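Esterase A (Caulobacter crescentus, PDB 5GKV) probably hydrolyses ester substrates as a penicillin-binding protein homologue of the serine beta-lactamase family. Local coordinates at residues 202-206 and 272-276; 205-210 and 265-269. All coordinates share one frame; numbering follows the deposited sequence.

Contact 1 (202-206 and 272-276); sequences LGLDL and ALARL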
ATOM      1  N   LEU A 202     -17.854   4.781   7.473  1.00 23.24           N
ATOM      2  CA  LEU A 202     -17.128   6.029   7.660  1.00 24.17           C
ATOM      3  C   LEU A 202     -17.104   6.909   6.408  1.00 20.36           C
ATOM      4  O   LEU A 202     -16.500   7.984   6.442  1.00 21.85           O
ATOM      5  CB  LEU A 202     -15.696   5.729   8.138  1.00 24.55           C
ATOM      6  CG  LEU A 202     -15.618   5.087   9.536  1.00 30.14           C
ATOM      7  CD1 LEU A 202     -14.186   4.740   9.948  1.00 28.39           C
ATOM      8  CD2 LEU A 202     -16.263   5.999  10.574  1.00 30.22           C
ATOM      9  N   GLY A 203     -17.756   6.486   5.321  1.00 20.44           N
ATOM     10  CA  GLY A 203     -17.767   7.230   4.075  1.00 24.05           C
ATOM     11  C   GLY A 203     -16.390   7.458   3.468  1.00 24.90           C
ATOM     12  O   GLY A 203     -16.059   8.580   3.076  1.00 27.59           O
ATOM     13  N   LEU A 204     -15.567   6.413   3.389  1.00 19.16           N
ATOM     14  CA  LEU A 204     -14.238   6.510   2.796  1.00 21.80           C
ATOM     15  C   LEU A 204     -14.302   6.067   1.341  1.00 20.92           C
ATOM     16  O   LEU A 204     -14.800   4.979   1.044  1.00 18.35           O
ATOM     17  CB  LEU A 204     -13.222   5.653   3.558  1.00 17.39           C
ATOM     18  CG  LEU A 204     -13.052   6.030   5.040  1.00 23.17           C
ATOM     19  CD1 LEU A 204     -12.133   5.073   5.746  1.00 24.94           C
ATOM     20  CD2 LEU A 204     -12.518   7.439   5.179  1.00 28.14           C
ATOM     21  N   ASP A 205     -13.777   6.903   0.440  1.00 18.02           N
ATOM     22  CA  ASP A 205     -13.763   6.569  -0.985  1.00 18.27           C
ATOM     23  C   ASP A 205     -12.516   5.733  -1.283  1.00 18.19           C
ATOM     24  O   ASP A 205     -11.542   6.186  -1.890  1.00 15.74           O
ATOM     25  CB  ASP A 205     -13.823   7.840  -1.834  1.00 19.32           C
ATOM     26  CG  ASP A 205     -14.369   7.580  -3.219  1.00 21.43           C
ATOM     27  OD1 ASP A 205     -14.787   6.425  -3.507  1.00 18.35           O
ATOM     28  OD2 ASP A 205     -14.418   8.532  -4.016  1.00 19.49           O
ATOM     29  N   LEU A 206     -12.579   4.478  -0.832  1.00 16.02           N
ATOM     30  CA  LEU A 206     -11.456   3.549  -0.878  1.00 16.42           C
ATOM     31  C   LEU A 206     -12.018   2.149  -1.081  1.00 17.77           C
ATOM     32  O   LEU A 206     -12.992   1.767  -0.419  1.00 19.64           O
ATOM     33  CB  LEU A 206     -10.624   3.630   0.413  1.00 15.04           C
ATOM     34  CG  LEU A 206      -9.737   2.412   0.715  1.00 16.45           C
ATOM     35  CD1 LEU A 206      -8.556   2.304  -0.272  1.00 14.74           C
ATOM     36  CD2 LEU A 206      -9.262   2.403   2.174  1.00 19.92           C
ATOM     37  N   ALA A 272      -9.213   9.854   1.373  1.00 14.98           N
ATOM     38  CA  ALA A 272      -9.646   8.585   1.951  1.00 17.66           C
ATOM     39  C   ALA A 272      -8.487   7.893   2.661  1.00 14.59           C
ATOM     40  O   ALA A 272      -8.636   7.426   3.804  1.00 14.14           O
ATOM     41  CB  ALA A 272     -10.243   7.685   0.868  1.00 14.51           C
ATOM     42  N   LEU A 273      -7.307   7.862   2.026  1.00 12.98           N
ATOM     43  CA  LEU A 273      -6.148   7.231   2.656  1.00 14.52           C
ATOM     44  C   LEU A 273      -5.649   8.045   3.841  1.00 15.42           C
ATOM     45  O   LEU A 273      -5.245   7.479   4.869  1.00 15.58           O
ATOM     46  CB  LEU A 273      -5.022   7.032   1.632  1.00 13.02           C
ATOM     47  CG  LEU A 273      -5.352   6.009   0.535  1.00 14.59           C
ATOM     48  CD1 LEU A 273      -4.344   6.139  -0.603  1.00 16.33           C
ATOM     49  CD2 LEU A 273      -5.359   4.588   1.106  1.00 17.46           C
ATOM     50  N   ALA A 274      -5.661   9.371   3.722  1.00 14.00           N
ATOM     51  CA  ALA A 274      -5.187  10.201   4.827  1.00 14.76           C
ATOM     52  C   ALA A 274      -6.068  10.023   6.055  1.00 15.25           C
ATOM     53  O   ALA A 274      -5.568  10.002   7.189  1.00 17.07           O
ATOM     54  CB  ALA A 274      -5.128  11.680   4.402  1.00 15.18           C
ATOM     55  N   ARG A 275      -7.384   9.884   5.852  1.00 13.20           N
ATOM     56  CA  ARG A 275      -8.286   9.658   6.973  1.00 16.15           C
ATOM     57  C   ARG A 275      -8.061   8.282   7.593  1.00 17.38           C
ATOM     58  O   ARG A 275      -8.005   8.156   8.820  1.00 16.47           O
ATOM     59  CB  ARG A 275      -9.739   9.822   6.516  1.00 17.94           C
ATOM     60  CG  ARG A 275     -10.083  11.241   6.081  1.00 19.56           C
ATOM     61  CD  ARG A 275     -11.526  11.363   5.594  1.00 19.69           C
ATOM     62  NE  ARG A 275     -12.458  10.907   6.611  1.00 26.15           N
ATOM     63  CZ  ARG A 275     -13.653  10.375   6.353  1.00 32.56           C
ATOM     64  NH1 ARG A 275     -14.066  10.229   5.097  1.00 31.82           N
ATOM     65  NH2 ARG A 275     -14.432   9.974   7.355  1.00 34.50           N
ATOM     66  N   LEU A 276      -7.907   7.247   6.759  1.00 15.75           N
ATOM     67  CA  LEU A 276      -7.703   5.900   7.284  1.00 17.60           C
ATOM     68  C   LEU A 276      -6.399   5.809   8.068  1.00 21.34           C
ATOM     69  O   LEU A 276      -6.379   5.329   9.212  1.00 18.36           O
ATOM     70  CB  LEU A 276      -7.738   4.871   6.145  1.00 13.79           C
ATOM     71  CG  LEU A 276      -7.572   3.405   6.585  1.00 18.06           C
ATOM     72  CD1 LEU A 276      -8.718   2.980   7.490  1.00 23.88           C
ATOM     73  CD2 LEU A 276      -7.488   2.492   5.386  1.00 23.34           C
TER

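Contact 2 (205-210 and 265-269); sequences DLWIGL and NGHAT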
ATOM      1  N   ASP A 205     -13.777   6.903   0.440  1.00 18.02           N
ATOM      2  CA  ASP A 205     -13.763   6.569  -0.985  1.00 18.27           C
ATOM      3  C   ASP A 205     -12.516   5.733  -1.283  1.00 18.19           C
ATOM      4  O   ASP A 205     -11.542   6.186  -1.890  1.00 15.74           O
ATOM      5  CB  ASP A 205     -13.823   7.840  -1.834  1.00 19.32           C
ATOM      6  CG  ASP A 205     -14.369   7.580  -3.219  1.00 21.43           C
ATOM      7  OD1 ASP A 205     -14.787   6.425  -3.507  1.00 18.35           O
ATOM      8  OD2 ASP A 205     -14.418   8.532  -4.016  1.00 19.49           O
ATOM      9  N   LEU A 206     -12.579   4.478  -0.832  1.00 16.02           N
ATOM     10  CA  LEU A 206     -11.456   3.549  -0.878  1.00 16.42           C
ATOM     11  C   LEU A 206     -12.018   2.149  -1.081  1.00 17.77           C
ATOM     12  O   LEU A 206     -12.992   1.767  -0.419  1.00 19.64           O
ATOM     13  CB  LEU A 206     -10.624   3.630   0.413  1.00 15.04           C
ATOM     14  CG  LEU A 206      -9.737   2.412   0.715  1.00 16.45           C
ATOM     15  CD1 LEU A 206      -8.556   2.304  -0.272  1.00 14.74           C
ATOM     16  CD2 LEU A 206      -9.262   2.403   2.174  1.00 19.92           C
ATOM     17  N   TRP A 207     -11.407   1.397  -1.997  1.00 17.13           N
ATOM     18  CA  TRP A 207     -11.978   0.158  -2.500  1.00 15.12           C
ATOM     19  C   TRP A 207     -10.879  -0.861  -2.765  1.00 18.84           C
ATOM     20  O   TRP A 207      -9.831  -0.524  -3.322  1.00 19.33           O
ATOM     21  CB  TRP A 207     -12.724   0.387  -3.823  1.00 17.33           C
ATOM     22  CG  TRP A 207     -13.684   1.517  -3.828  1.00 17.36           C
ATOM     23  CD1 TRP A 207     -13.392   2.855  -3.806  1.00 16.36           C
ATOM     24  CD2 TRP A 207     -15.116   1.421  -3.891  1.00 23.84           C
ATOM     25  NE1 TRP A 207     -14.550   3.597  -3.825  1.00 19.03           N
ATOM     26  CE2 TRP A 207     -15.623   2.746  -3.884  1.00 22.38           C
ATOM     27  CE3 TRP A 207     -16.016   0.350  -3.954  1.00 17.80           C
ATOM     28  CZ2 TRP A 207     -16.984   3.022  -3.938  1.00 19.29           C
ATOM     29  CZ3 TRP A 207     -17.373   0.627  -4.005  1.00 23.42           C
ATOM     30  CH2 TRP A 207     -17.843   1.955  -3.997  1.00 24.88           C
ATOM     31  N   ILE A 208     -11.136  -2.117  -2.416  1.00 16.51           N
ATOM     32  CA  ILE A 208     -10.365  -3.238  -2.948  1.00 18.64           C
ATOM     33  C   ILE A 208     -11.379  -4.153  -3.619  1.00 23.50           C
ATOM     34  O   ILE A 208     -12.230  -4.749  -2.942  1.00 20.12           O
ATOM     35  CB  ILE A 208      -9.564  -3.972  -1.865  1.00 12.77           C
ATOM     36  CG1 ILE A 208      -8.535  -3.024  -1.227  1.00 16.50           C
ATOM     37  CG2 ILE A 208      -8.861  -5.188  -2.467  1.00 17.98           C
ATOM     38  CD1 ILE A 208      -7.723  -3.672  -0.078  1.00 14.88           C
ATOM     39  N   GLY A 209     -11.312  -4.235  -4.949  1.00 18.89           N
ATOM     40  CA  GLY A 209     -12.409  -4.774  -5.729  1.00 21.67           C
ATOM     41  C   GLY A 209     -13.411  -3.683  -6.062  1.00 21.07           C
ATOM     42  O   GLY A 209     -14.255  -3.329  -5.236  1.00 22.25           O
ATOM     43  N   LEU A 210     -13.317  -3.129  -7.268  1.00 19.58           N
ATOM     44  CA  LEU A 210     -14.070  -1.942  -7.637  1.00 19.88           C
ATOM     45  C   LEU A 210     -15.220  -2.309  -8.562  1.00 18.97           C
ATOM     46  O   LEU A 210     -14.963  -2.790  -9.677  1.00 19.31           O
ATOM     47  CB  LEU A 210     -13.139  -0.941  -8.321  1.00 17.73           C
ATOM     48  CG  LEU A 210     -13.695   0.451  -8.572  1.00 17.93           C
ATOM     49  CD1 LEU A 210     -13.965   1.193  -7.266  1.00 19.10           C
ATOM     50  CD2 LEU A 210     -12.697   1.221  -9.465  1.00 18.32           C
ATOM     51  N   ASN A 265      -4.238  -3.627  -6.287  1.00 22.42           N
ATOM     52  CA  ASN A 265      -5.333  -3.082  -7.095  1.00 21.37           C
ATOM     53  C   ASN A 265      -6.373  -2.329  -6.271  1.00 20.78           C
ATOM     54  O   ASN A 265      -7.517  -2.172  -6.716  1.00 23.40           O
ATOM     55  CB  ASN A 265      -6.004  -4.173  -7.941  1.00 23.89           C
ATOM     56  CG  ASN A 265      -7.046  -4.959  -7.178  1.00 24.42           C
ATOM     57  OD1 ASN A 265      -6.930  -5.166  -5.964  1.00 24.59           O
ATOM     58  ND2 ASN A 265      -8.079  -5.413  -7.890  1.00 27.32           N
ATOM     59  N   GLY A 266      -6.009  -1.834  -5.097  1.00 19.05           N
ATOM     60  CA  GLY A 266      -6.867  -0.868  -4.438  1.00 17.58           C
ATOM     61  C   GLY A 266      -7.039   0.387  -5.280  1.00 16.30           C
ATOM     62  O   GLY A 266      -6.168   0.761  -6.075  1.00 17.62           O
ATOM     63  N   HIS A 267      -8.186   1.038  -5.102  1.00 14.02           N
ATOM     64  CA  HIS A 267      -8.496   2.324  -5.720  1.00 15.78           C
ATOM     65  C   HIS A 267      -9.006   3.282  -4.654  1.00 18.01           C
ATOM     66  O   HIS A 267      -9.875   2.912  -3.851  1.00 14.07           O
ATOM     67  CB  HIS A 267      -9.557   2.169  -6.818  1.00 15.67           C
ATOM     68  CG  HIS A 267      -9.042   1.510  -8.058  1.00 20.31           C
ATOM     69  ND1 HIS A 267      -8.846   0.147  -8.143  1.00 23.16           N
ATOM     70  CD2 HIS A 267      -8.669   2.022  -9.256  1.00 18.57           C
ATOM     71  CE1 HIS A 267      -8.372  -0.150  -9.342  1.00 23.27           C
ATOM     72  NE2 HIS A 267      -8.259   0.967 -10.039  1.00 20.37           N
ATOM     73  N   ALA A 268      -8.510   4.523  -4.667  1.00 16.39           N
ATOM     74  CA  ALA A 268      -8.892   5.453  -3.609  1.00 13.38           C
ATOM     75  C   ALA A 268      -8.616   6.882  -4.049  1.00 14.20           C
ATOM     76  O   ALA A 268      -7.939   7.127  -5.049  1.00 17.14           O
ATOM     77  CB  ALA A 268      -8.146   5.168  -2.306  1.00 12.45           C
ATOM     78  N   THR A 269      -9.111   7.821  -3.247  1.00 13.83           N
ATOM     79  CA  THR A 269      -8.673   9.210  -3.291  1.00 12.90           C
ATOM     80  C   THR A 269      -7.657   9.451  -2.181  1.00 15.31           C
ATOM     81  O   THR A 269      -7.560   8.683  -1.211  1.00 13.07           O
ATOM     82  CB  THR A 269      -9.837  10.183  -3.100  1.00 13.13           C
ATOM     83  OG1 THR A 269     -10.331  10.050  -1.759  1.00 14.59           O
ATOM     84  CG2 THR A 269     -10.953   9.931  -4.116  1.00 13.61           C
TER
HETATM   85  O   HOH W   1      -9.884  -2.606  -6.877  1.00 20.85           O

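Contact 1 (202-206 and 272-276)
Arg275 of helix 270-281 reaches across to the backbone of Leu202 and Gly203, where helix 190-202 ends in a Schellman motif, and so ties the end of one helix to the flank of another within the beta-lactamase-family fold. The polar part of the contact is this one guanidinium group. Arg275 NH2 donates to Leu202 O at 3.0 Å and lies in the carbonyl plane, with a C=O...N angle of 157°. The second bond, from Arg275 NH1 to Gly203 O, is longer at 3.3 Å and more bent, and its donor sits well above the plane of that carbonyl rather than on a lone pair. Two successive carbonyls are thus held by two nitrogens of one group, and a salt bridge from NH2 to Asp287 adds a third partner. The side chain bends at chi3 (56°), which turns the guanidinium back over the loop.

Apolar packing begins on that same group. Leu204 CD2 lies over one face of the guanidinium, off-centre toward its rim and 3.2 Å from Arg275 NH1, while the two carbonyls meet it near its edge. Farther along the helix face, Ala272 CB presses against the backbone of Asp205, 3.4 Å from its carbonyl O, at the centre of an inverse gamma turn. The approach is close here, with the CA atoms of Leu204 and Ala272 5.1 Å apart, consistent with the small side chain of Ala272.

A second apolar patch is built on Leu206. Its CG stands anti to the backbone N (chi1 160°), and its two methyls diverge toward different helix residues. Both partner side chains are met at about a right angle: Leu206 CD1 approaches Leu273 CD2 at 4.2 Å, and Leu206 CD2 touches Leu276 CD2 at 3.7 Å.

Contact 2 (205-210 and 265-269)
Trp207 and His267 form the central hydrogen-bonded pair of two antiparallel strands, 206-208 and 266-268, in a small three-stranded sheet completed by strand 76-77. The strand axes run at 167° to each other. Trp207 N donates a hydrogen bond to His267 O at 2.8 Å, and His267 N returns a straighter bond to Trp207 O at 2.9 Å. A single further bond, Thr269 N to Asp205 O at 3.2 Å, lies just past the ladder, where Thr269 is the N-cap residue of helix 270-281.

On the face bearing Trp207 and His267, Leu210 touches both rings with its two methyls. Leu210 CD2 makes a CH-pi contact over the imidazole of His267, 4.1 Å from its centroid and 17° off the normal; the other, CD1, lies over a face of the indole. On the reverse face, Leu206 CD1 packs against Ala268 CB at 3.5 Å.

Further out, the side-chain amide of Asn265 is bonded to backbone: OD1 accepts from Ile261 N, and ND2 donates to Val259 O and Trp256 O. The indole is held by its edge: Trp207 NE1 donates a nearly straight hydrogen bond to Asp205 OD1, 2.9 Å away and in the ring plane, while Asp205 OD2 is salt-bridged to Arg217 NH1.

How the contacts relate
Contacts 1 and 2 share Asp205 and Leu206 and pair the same chain region with two consecutive elements, helix 270-281 and strand 266-268. The centre of contact 2 lies about 11 Å, and that of contact 1 about 14 Å, from the centre of the chain. Contact 2 is buried and rests on a backbone ladder with rings and a leucine on one face. Contact 1 is only partly buried: it has no backbone-to-backbone bonds, and a charged side chain serves its outer end while leucines and an alanine form the inner end. The two adjoin where Leu273 CG meets Ala268 CB at 4.1 Å, so the apolar side of the sheet and that of the helix meet there.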